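Local coordinates for succinoglycan biosynthesis protein (Bacillus cereus ATCC 14579, PDB 2QGM) that is of unknown function but belongs to the erythromycin esterase-like family and may take part in succinoglycan biosynthesis, at residues Glu345-Thr349 with Thr439-His443; Tyr186-His190 with Glu252-Ala256; Ser211-Met216 with Phe266-Leu270. All blocks are in the same frame, centred on the assembly; numbering follows the deposited sequence.

Contact 1: Glu345-Thr349 with Thr439-His443; sequences EGNFT and TSPSH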
loop_
_atom_site.group_PDB
_atom_site.type_symbol
_atom_site.label_atom_id
_atom_site.label_comp_id
_atom_site.label_asym_id
_atom_site.label_seq_id
_atom_site.Cartn_x
_atom_site.Cartn_y
_atom_site.Cartn_z
ATOM N N GLU A 345 9.624 -14.383 13.579
ATOM C CA GLU A 345 9.079 -14.380 14.930
ATOM C C GLU A 345 9.087 -13.003 15.589
ATOM O O GLU A 345 9.752 -12.078 15.126
ATOM C CB GLU A 345 9.886 -15.360 15.789
ATOM C CG GLU A 345 11.400 -15.134 15.692
ATOM C CD GLU A 345 12.200 -16.099 16.554
ATOM O OE1 GLU A 345 12.075 -16.035 17.797
ATOM O OE2 GLU A 345 12.963 -16.910 15.986
ATOM N N GLY A 346 8.342 -12.885 16.682
ATOM C CA GLY A 346 8.280 -11.630 17.400
ATOM C C GLY A 346 6.868 -11.222 17.754
ATOM O O GLY A 346 5.914 -11.961 17.514
ATOM N N ASN A 347 6.743 -10.041 18.348
ATOM C CA ASN A 347 5.449 -9.491 18.746
ATOM C C ASN A 347 5.096 -8.355 17.790
ATOM O O ASN A 347 5.977 -7.742 17.189
ATOM C CB ASN A 347 5.522 -8.934 20.170
ATOM C CG ASN A 347 5.614 -10.026 21.222
ATOM O OD1 ASN A 347 5.989 -9.773 22.368
ATOM N ND2 ASN A 347 5.255 -11.240 20.840
ATOM N N PHE A 348 3.810 -8.067 17.658
ATOM C CA PHE A 348 3.390 -7.004 16.765
ATOM C C PHE A 348 2.195 -6.266 17.340
ATOM O O PHE A 348 1.508 -6.765 18.235
ATOM C CB PHE A 348 3.024 -7.584 15.402
ATOM C CG PHE A 348 1.953 -8.628 15.465
ATOM C CD1 PHE A 348 0.607 -8.270 15.487
ATOM C CD2 PHE A 348 2.290 -9.973 15.547
ATOM C CE1 PHE A 348 -0.387 -9.244 15.592
ATOM C CE2 PHE A 348 1.308 -10.946 15.654
ATOM C CZ PHE A 348 -0.032 -10.583 15.677
ATOM N N THR A 349 1.959 -5.072 16.807
ATOM C CA THR A 349 0.852 -4.223 17.227
ATOM C C THR A 349 -0.368 -4.598 16.403
ATOM O O THR A 349 -0.256 -4.829 15.199
ATOM C CB THR A 349 1.160 -2.744 16.955
ATOM O OG1 THR A 349 2.342 -2.352 17.667
ATOM C CG2 THR A 349 -0.014 -1.871 17.381
ATOM N N THR A 439 11.148 -9.446 14.632
ATOM C CA THR A 439 10.491 -8.149 14.624
ATOM C C THR A 439 9.807 -7.866 15.960
ATOM O O THR A 439 9.608 -8.771 16.775
ATOM C CB THR A 439 9.476 -8.055 13.464
ATOM O OG1 THR A 439 8.684 -9.246 13.413
ATOM C CG2 THR A 439 10.215 -7.891 12.141
ATOM N N SER A 440 9.474 -6.603 16.189
ATOM C CA SER A 440 8.833 -6.190 17.430
ATOM C C SER A 440 7.713 -5.198 17.134
ATOM O O SER A 440 7.584 -4.721 16.011
ATOM C CB SER A 440 9.873 -5.565 18.377
ATOM O OG SER A 440 10.483 -4.417 17.806
ATOM N N PRO A 441 6.886 -4.875 18.143
ATOM C CA PRO A 441 5.774 -3.936 17.959
ATOM C C PRO A 441 6.117 -2.506 17.548
ATOM O O PRO A 441 7.079 -1.902 18.032
ATOM C CB PRO A 441 5.062 -3.966 19.311
ATOM C CG PRO A 441 5.338 -5.354 19.811
ATOM C CD PRO A 441 6.807 -5.515 19.467
ATOM N N SER A 442 5.303 -1.974 16.645
ATOM C CA SER A 442 5.447 -0.601 16.185
ATOM C C SER A 442 5.096 0.298 17.371
ATOM O O SER A 442 4.427 -0.139 18.309
ATOM C CB SER A 442 4.477 -0.341 15.037
ATOM O OG SER A 442 3.172 -0.751 15.396
ATOM N N HIS A 443 5.527 1.553 17.324
ATOM C CA HIS A 443 5.255 2.485 18.416
ATOM C C HIS A 443 4.248 3.565 18.034
ATOM O O HIS A 443 4.598 4.521 17.343
ATOM C CB HIS A 443 6.555 3.155 18.867
ATOM C CG HIS A 443 7.645 2.188 19.213
ATOM N ND1 HIS A 443 8.322 1.460 18.259
ATOM C CD2 HIS A 443 8.159 1.816 20.407
ATOM C CE1 HIS A 443 9.207 0.678 18.852
ATOM N NE2 HIS A 443 9.129 0.873 20.154
HETATM O O HOH W 1 6.100 -8.214 14.439
#

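Contact 2: Tyr186-His190 with Glu252-Ala256; sequences YVRLH and EYIWA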
loop_
_atom_site.group_PDB
_atom_site.type_symbol
_atom_site.label_atom_id
_atom_site.label_comp_id
_atom_site.label_asym_id
_atom_site.label_seq_id
_atom_site.Cartn_x
_atom_site.Cartn_y
_atom_site.Cartn_z
ATOM N N TYR A 186 -12.614 24.354 -6.021
ATOM C CA TYR A 186 -12.145 24.534 -7.386
ATOM C C TYR A 186 -13.252 25.093 -8.275
ATOM O O TYR A 186 -13.030 26.038 -9.031
ATOM C CB TYR A 186 -11.653 23.208 -7.966
ATOM C CG TYR A 186 -11.402 23.288 -9.455
ATOM C CD1 TYR A 186 -10.271 23.926 -9.955
ATOM C CD2 TYR A 186 -12.324 22.776 -10.363
ATOM C CE1 TYR A 186 -10.059 24.055 -11.319
ATOM C CE2 TYR A 186 -12.128 22.900 -11.735
ATOM C CZ TYR A 186 -10.994 23.542 -12.207
ATOM O OH TYR A 186 -10.796 23.681 -13.563
ATOM N N VAL A 187 -14.441 24.504 -8.182
ATOM C CA VAL A 187 -15.584 24.941 -8.974
ATOM C C VAL A 187 -15.984 26.382 -8.665
ATOM O O VAL A 187 -16.268 27.161 -9.571
ATOM C CB VAL A 187 -16.803 24.027 -8.735
ATOM C CG1 VAL A 187 -18.027 24.571 -9.473
ATOM C CG2 VAL A 187 -16.486 22.618 -9.206
ATOM N N ARG A 188 -16.006 26.734 -7.385
ATOM C CA ARG A 188 -16.387 28.085 -6.975
ATOM C C ARG A 188 -15.440 29.144 -7.541
ATOM O O ARG A 188 -15.851 30.266 -7.836
ATOM C CB ARG A 188 -16.405 28.183 -5.447
ATOM C CG ARG A 188 -16.886 29.527 -4.909
ATOM C CD ARG A 188 -17.057 29.489 -3.397
ATOM N NE ARG A 188 -15.812 29.138 -2.721
ATOM C CZ ARG A 188 -15.659 28.086 -1.923
ATOM N NH1 ARG A 188 -16.678 27.264 -1.687
ATOM N NH2 ARG A 188 -14.483 27.853 -1.361
ATOM N N LEU A 189 -14.176 28.772 -7.699
ATOM C CA LEU A 189 -13.163 29.686 -8.202
ATOM C C LEU A 189 -13.022 29.698 -9.719
ATOM O O LEU A 189 -12.970 30.764 -10.341
ATOM C CB LEU A 189 -11.816 29.338 -7.563
ATOM C CG LEU A 189 -10.529 30.041 -8.000
ATOM C CD1 LEU A 189 -10.655 31.547 -7.846
ATOM C CD2 LEU A 189 -9.386 29.517 -7.148
ATOM N N HIS A 190 -12.978 28.514 -10.316
ATOM C CA HIS A 190 -12.786 28.400 -11.758
ATOM C C HIS A 190 -14.010 28.129 -12.620
ATOM O O HIS A 190 -14.045 28.565 -13.766
ATOM C CB HIS A 190 -11.717 27.340 -12.031
ATOM C CG HIS A 190 -10.360 27.717 -11.521
ATOM N ND1 HIS A 190 -9.539 28.609 -12.178
ATOM C CD2 HIS A 190 -9.695 27.343 -10.403
ATOM C CE1 HIS A 190 -8.422 28.766 -11.487
ATOM N NE2 HIS A 190 -8.492 28.011 -10.407
ATOM N N GLU A 252 -4.342 22.809 -9.581
ATOM C CA GLU A 252 -5.573 22.753 -8.796
ATOM C C GLU A 252 -6.606 21.850 -9.466
ATOM O O GLU A 252 -7.235 21.020 -8.810
ATOM C CB GLU A 252 -6.147 24.157 -8.630
ATOM C CG GLU A 252 -5.191 25.138 -7.969
ATOM C CD GLU A 252 -5.692 26.564 -8.065
ATOM O OE1 GLU A 252 -6.834 26.822 -7.619
ATOM O OE2 GLU A 252 -4.943 27.428 -8.572
ATOM N N TYR A 253 -6.773 22.021 -10.773
ATOM C CA TYR A 253 -7.728 21.230 -11.540
ATOM C C TYR A 253 -7.480 19.725 -11.480
ATOM O O TYR A 253 -8.412 18.938 -11.308
ATOM C CB TYR A 253 -7.735 21.682 -13.000
ATOM C CG TYR A 253 -8.473 20.730 -13.912
ATOM C CD1 TYR A 253 -7.785 19.887 -14.776
ATOM C CD2 TYR A 253 -9.864 20.651 -13.882
ATOM C CE1 TYR A 253 -8.466 18.981 -15.595
ATOM C CE2 TYR A 253 -10.554 19.755 -14.692
ATOM C CZ TYR A 253 -9.849 18.920 -15.548
ATOM O OH TYR A 253 -10.536 18.042 -16.357
ATOM N N ILE A 254 -6.224 19.326 -11.640
ATOM C CA ILE A 254 -5.865 17.907 -11.616
ATOM C C ILE A 254 -6.397 17.211 -10.371
ATOM O O ILE A 254 -7.039 16.166 -10.462
ATOM C CB ILE A 254 -4.339 17.704 -11.638
ATOM C CG1 ILE A 254 -3.752 18.293 -12.928
ATOM C CG2 ILE A 254 -4.012 16.218 -11.550
ATOM C CD1 ILE A 254 -4.253 17.617 -14.181
ATOM N N TRP A 255 -6.133 17.789 -9.204
ATOM C CA TRP A 255 -6.580 17.166 -7.967
ATOM C C TRP A 255 -8.082 17.263 -7.745
ATOM O O TRP A 255 -8.662 16.403 -7.094
ATOM C CB TRP A 255 -5.824 17.744 -6.768
ATOM C CG TRP A 255 -4.413 17.250 -6.665
ATOM C CD1 TRP A 255 -3.275 17.935 -6.999
ATOM C CD2 TRP A 255 -3.981 15.947 -6.233
ATOM N NE1 TRP A 255 -2.168 17.138 -6.803
ATOM C CE2 TRP A 255 -2.573 15.918 -6.332
ATOM C CE3 TRP A 255 -4.649 14.808 -5.770
ATOM C CZ2 TRP A 255 -1.818 14.792 -5.989
ATOM C CZ3 TRP A 255 -3.900 13.678 -5.428
ATOM C CH2 TRP A 255 -2.494 13.682 -5.538
ATOM N N ALA A 256 -8.717 18.300 -8.282
ATOM C CA ALA A 256 -10.165 18.440 -8.133
ATOM C C ALA A 256 -10.843 17.351 -8.964
ATOM O O ALA A 256 -11.769 16.680 -8.493
ATOM C CB ALA A 256 -10.615 19.816 -8.598
#

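Contact 3: Ser211-Met216 with Phe266-Leu270; sequences SIQEYM and FTTML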
loop_
_atom_site.group_PDB
_atom_site.type_symbol
_atom_site.label_atom_id
_atom_site.label_comp_id
_atom_site.label_asym_id
_atom_site.label_seq_id
_atom_site.Cartn_x
_atom_site.Cartn_y
_atom_site.Cartn_z
ATOM N N SER A 211 -17.722 6.607 6.677
ATOM C CA SER A 211 -17.171 5.260 6.755
ATOM C C SER A 211 -18.008 4.340 5.877
ATOM O O SER A 211 -19.141 4.680 5.511
ATOM C CB SER A 211 -17.173 4.750 8.202
ATOM O OG SER A 211 -18.494 4.570 8.692
ATOM N N ILE A 212 -17.453 3.181 5.535
ATOM C CA ILE A 212 -18.156 2.208 4.700
ATOM C C ILE A 212 -19.418 1.754 5.425
ATOM O O ILE A 212 -20.490 1.640 4.827
ATOM C CB ILE A 212 -17.289 0.961 4.439
ATOM C CG1 ILE A 212 -15.998 1.356 3.725
ATOM C CG2 ILE A 212 -18.044 -0.025 3.577
ATOM C CD1 ILE A 212 -16.217 2.043 2.405
ATOM N N GLN A 213 -19.264 1.502 6.720
ATOM C CA GLN A 213 -20.348 1.031 7.570
ATOM C C GLN A 213 -21.601 1.903 7.523
ATOM O O GLN A 213 -22.701 1.386 7.357
ATOM C CB GLN A 213 -19.846 0.907 9.012
ATOM C CG GLN A 213 -20.858 0.352 9.995
ATOM C CD GLN A 213 -20.233 0.050 11.343
ATOM O OE1 GLN A 213 -19.575 0.904 11.944
ATOM N NE2 GLN A 213 -20.444 -1.166 11.833
ATOM N N GLU A 214 -21.445 3.218 7.660
ATOM C CA GLU A 214 -22.603 4.099 7.635
ATOM C C GLU A 214 -23.174 4.275 6.236
ATOM O O GLU A 214 -24.379 4.472 6.075
ATOM C CB GLU A 214 -22.274 5.472 8.245
ATOM C CG GLU A 214 -21.257 6.298 7.487
ATOM C CD GLU A 214 -21.005 7.643 8.152
ATOM O OE1 GLU A 214 -21.931 8.484 8.195
ATOM O OE2 GLU A 214 -19.873 7.869 8.633
ATOM N N TYR A 215 -22.326 4.196 5.216
ATOM C CA TYR A 215 -22.831 4.359 3.857
ATOM C C TYR A 215 -23.643 3.132 3.449
ATOM O O TYR A 215 -24.659 3.251 2.773
ATOM C CB TYR A 215 -21.680 4.586 2.871
ATOM C CG TYR A 215 -22.142 5.011 1.488
ATOM C CD1 TYR A 215 -22.475 4.067 0.517
ATOM C CD2 TYR A 215 -22.281 6.358 1.161
ATOM C CE1 TYR A 215 -22.932 4.451 -0.743
ATOM C CE2 TYR A 215 -22.743 6.754 -0.098
ATOM C CZ TYR A 215 -23.067 5.800 -1.045
ATOM O OH TYR A 215 -23.533 6.190 -2.286
HETATM N N MSE A 216 -23.209 1.952 3.873
HETATM C CA MSE A 216 -23.933 0.744 3.519
HETATM C C MSE A 216 -25.301 0.625 4.193
HETATM O O MSE A 216 -26.084 -0.263 3.858
HETATM C CB MSE A 216 -23.072 -0.482 3.816
HETATM C CG MSE A 216 -21.895 -0.605 2.864
HETATM SE SE MSE A 216 -20.815 -2.168 3.141
HETATM C CE MSE A 216 -22.021 -3.466 2.350
ATOM N N PHE A 266 -16.130 5.710 -4.911
ATOM C CA PHE A 266 -16.678 5.319 -3.619
ATOM C C PHE A 266 -18.159 4.914 -3.710
ATOM O O PHE A 266 -18.560 3.877 -3.182
ATOM C CB PHE A 266 -16.476 6.468 -2.614
ATOM C CG PHE A 266 -16.967 6.165 -1.223
ATOM C CD1 PHE A 266 -18.285 6.428 -0.855
ATOM C CD2 PHE A 266 -16.098 5.638 -0.266
ATOM C CE1 PHE A 266 -18.729 6.174 0.451
ATOM C CE2 PHE A 266 -16.533 5.382 1.032
ATOM C CZ PHE A 266 -17.852 5.653 1.392
ATOM N N THR A 267 -18.964 5.723 -4.393
ATOM C CA THR A 267 -20.394 5.439 -4.538
ATOM C C THR A 267 -20.672 4.258 -5.468
ATOM O O THR A 267 -21.737 3.640 -5.401
ATOM C CB THR A 267 -21.155 6.676 -5.070
ATOM O OG1 THR A 267 -20.682 7.004 -6.381
ATOM C CG2 THR A 267 -20.948 7.866 -4.139
ATOM N N THR A 268 -19.714 3.949 -6.338
ATOM C CA THR A 268 -19.865 2.839 -7.281
ATOM C C THR A 268 -19.477 1.523 -6.609
ATOM O O THR A 268 -20.115 0.490 -6.808
ATOM C CB THR A 268 -18.979 3.042 -8.530
ATOM O OG1 THR A 268 -19.334 4.274 -9.169
ATOM C CG2 THR A 268 -19.164 1.891 -9.512
HETATM N N MSE A 269 -18.415 1.581 -5.814
HETATM C CA MSE A 269 -17.895 0.428 -5.086
HETATM C C MSE A 269 -18.910 -0.124 -4.077
HETATM O O MSE A 269 -19.015 -1.340 -3.884
HETATM C CB MSE A 269 -16.611 0.857 -4.363
HETATM C CG MSE A 269 -16.062 -0.110 -3.330
HETATM SE SE MSE A 269 -14.571 0.724 -2.380
HETATM C CE MSE A 269 -15.623 1.661 -1.035
ATOM N N LEU A 270 -19.664 0.774 -3.452
ATOM C CA LEU A 270 -20.631 0.380 -2.434
ATOM C C LEU A 270 -22.065 0.266 -2.917
ATOM O O LEU A 270 -22.992 0.218 -2.108
ATOM C CB LEU A 270 -20.559 1.346 -1.248
ATOM C CG LEU A 270 -19.200 1.379 -0.531
ATOM C CD1 LEU A 270 -19.246 2.406 0.598
ATOM C CD2 LEU A 270 -18.853 -0.002 0.014
HETATM O O HOH W 2 -23.963 4.074 -4.176
#

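Contact 1: Glu345-Thr349 with Thr439-His443
At the C-terminal ends of two adjacent inner strands of the large mixed sheet, the parallel neighbours 336-344 and 432-439, the continuing chains keep company: 345-349 turns a corner into the two-stranded antiparallel sheet 346-350/363-366, while 439-443 runs beside it as a loop, the two directions only 5° apart. T439 makes the one strong backbone link, its N donating to E345 O at 3.0 Å. Its beta-branched side chain suits an extended chain and packs on I89; OG1 bonds to T343 and meets a water at 3.0 Å that donates to N347 O at 2.8 Å. Opposite lies G346, whose CA makes a CA-H...O contact of 3.2 Å with T439 O. Its phi of 133° and the closeness of that carbonyl explain the glycine, since a CB would lie 1.9 Å from T439 O. S440 points away from 345-349 and bonds through OG to E88 of helix 87-104, a small polar residue serving a different partner. P441 cannot donate a backbone bond: its N stands 3.2 Å from N347 O but carries no hydrogen. P441 CG lies 3.6 Å from N347 CB, an apolar contact, and 3.8 Å from F348 N, a van der Waals touch on a backbone already engaged with D365 of the hairpin partner. The CA-to-CB bond of F348 points away, and its ring packs on I367, I410 and I414. S442, packed on F90, closes the contact with a small hydroxyl that fits a buried spot: T349 OG1 lies 3.6 Å from P441 CB and shares a hydrogen bond of 2.9 Å with S442 OG.

Contact 2: Tyr186-His190 with Glu252-Ala256
This is helix-end packing at the protein surface: the last turn of helix 177-190 meets the first turn of helix 253-269, which follows residues that are not modelled. Y186 dominates. With chi1 in t (169°) its ring is laid across the gap, and Y253 CA sits 4.2 Å from the ring centroid in an off-centre CH-pi contact. Y253, also t, sends its ring alongside at an oblique 51°, with its CD2 3.2 Å from Y186 OH, while its own OH is bonded to L237 O. A256 suits its place because its lone CB lets Y186 CB come to 3.6 Å, so that the broad Y186 ring covers Y253. Nearer the solvent, L189 (t, p) brings CD2 to 3.7 Å from E252 OE1, and E252, m then t, is extended enough to reach it. E252 and H190, polar and exposed, can be solvated here as well as meet each other. H190, with chi1 in m, presents its ring edge, so that NE2 gives E252 OE1 a weak hydrogen bond of 3.5 Å.

Contact 3: Ser211-Met216 with Phe266-Leu270
Aromatic contact comes first: F266 turns its ring edge to a face of Y215 in a T-shaped pair, centroids 5.2 Å apart, planes at 80°, with F266 CE1 3.6 Å from Y215 CD2. Apolar packing surrounds it. The terminal CD1 methyl of I212 reaches F266 CE2 at 3.6 Å and both M269 CE and L270 CD1 at 3.5 Å; M269 and M216 are selenomethionines. L270, branched and pointing toward the other segment, sets CD1 3.6 Å from Y215 CD1 and CD2 4.2 Å from M216 CG. A water is the polar bridge: Y215 suits its place because its OH, past the apolar ring, donates to it at 2.9 Å, and the water donates to T267 O at 2.6 Å. From within, S211 OG caps helix 212-215, accepting a weak bond from E214 N (3.4 Å). Helices 220-236 and 276-297 flank the contact, making this the hydrophobic packing of a short capped helix, 212-215, against the C-terminal end of helix 253-269 in an all-helical part of the fold.

In the fold
Contacts 2 and 3 hold opposite ends of helix 253-269, their centres 25 Å apart: its N-terminal turn, at the surface, meets helix 177-190, its buried C-terminal end meets helix 212-215. Chemistry follows burial. Contact 3 relies on hydrocarbon and ring packing with a single bridging water, whereas contact 2 combines tyrosine packing with a weak hydrogen bond between H190 and E252 near solvent. Contact 1, partly buried and 43 Å from contact 2 between centres, lies on the other side of the chain's centre and belongs to the strand-rich part. There backbone geometry and hydroxyls do much of the work: G346 fits because its phi and the nearby T439 carbonyl both exclude a CB, while P441 brings a ring but no N-H.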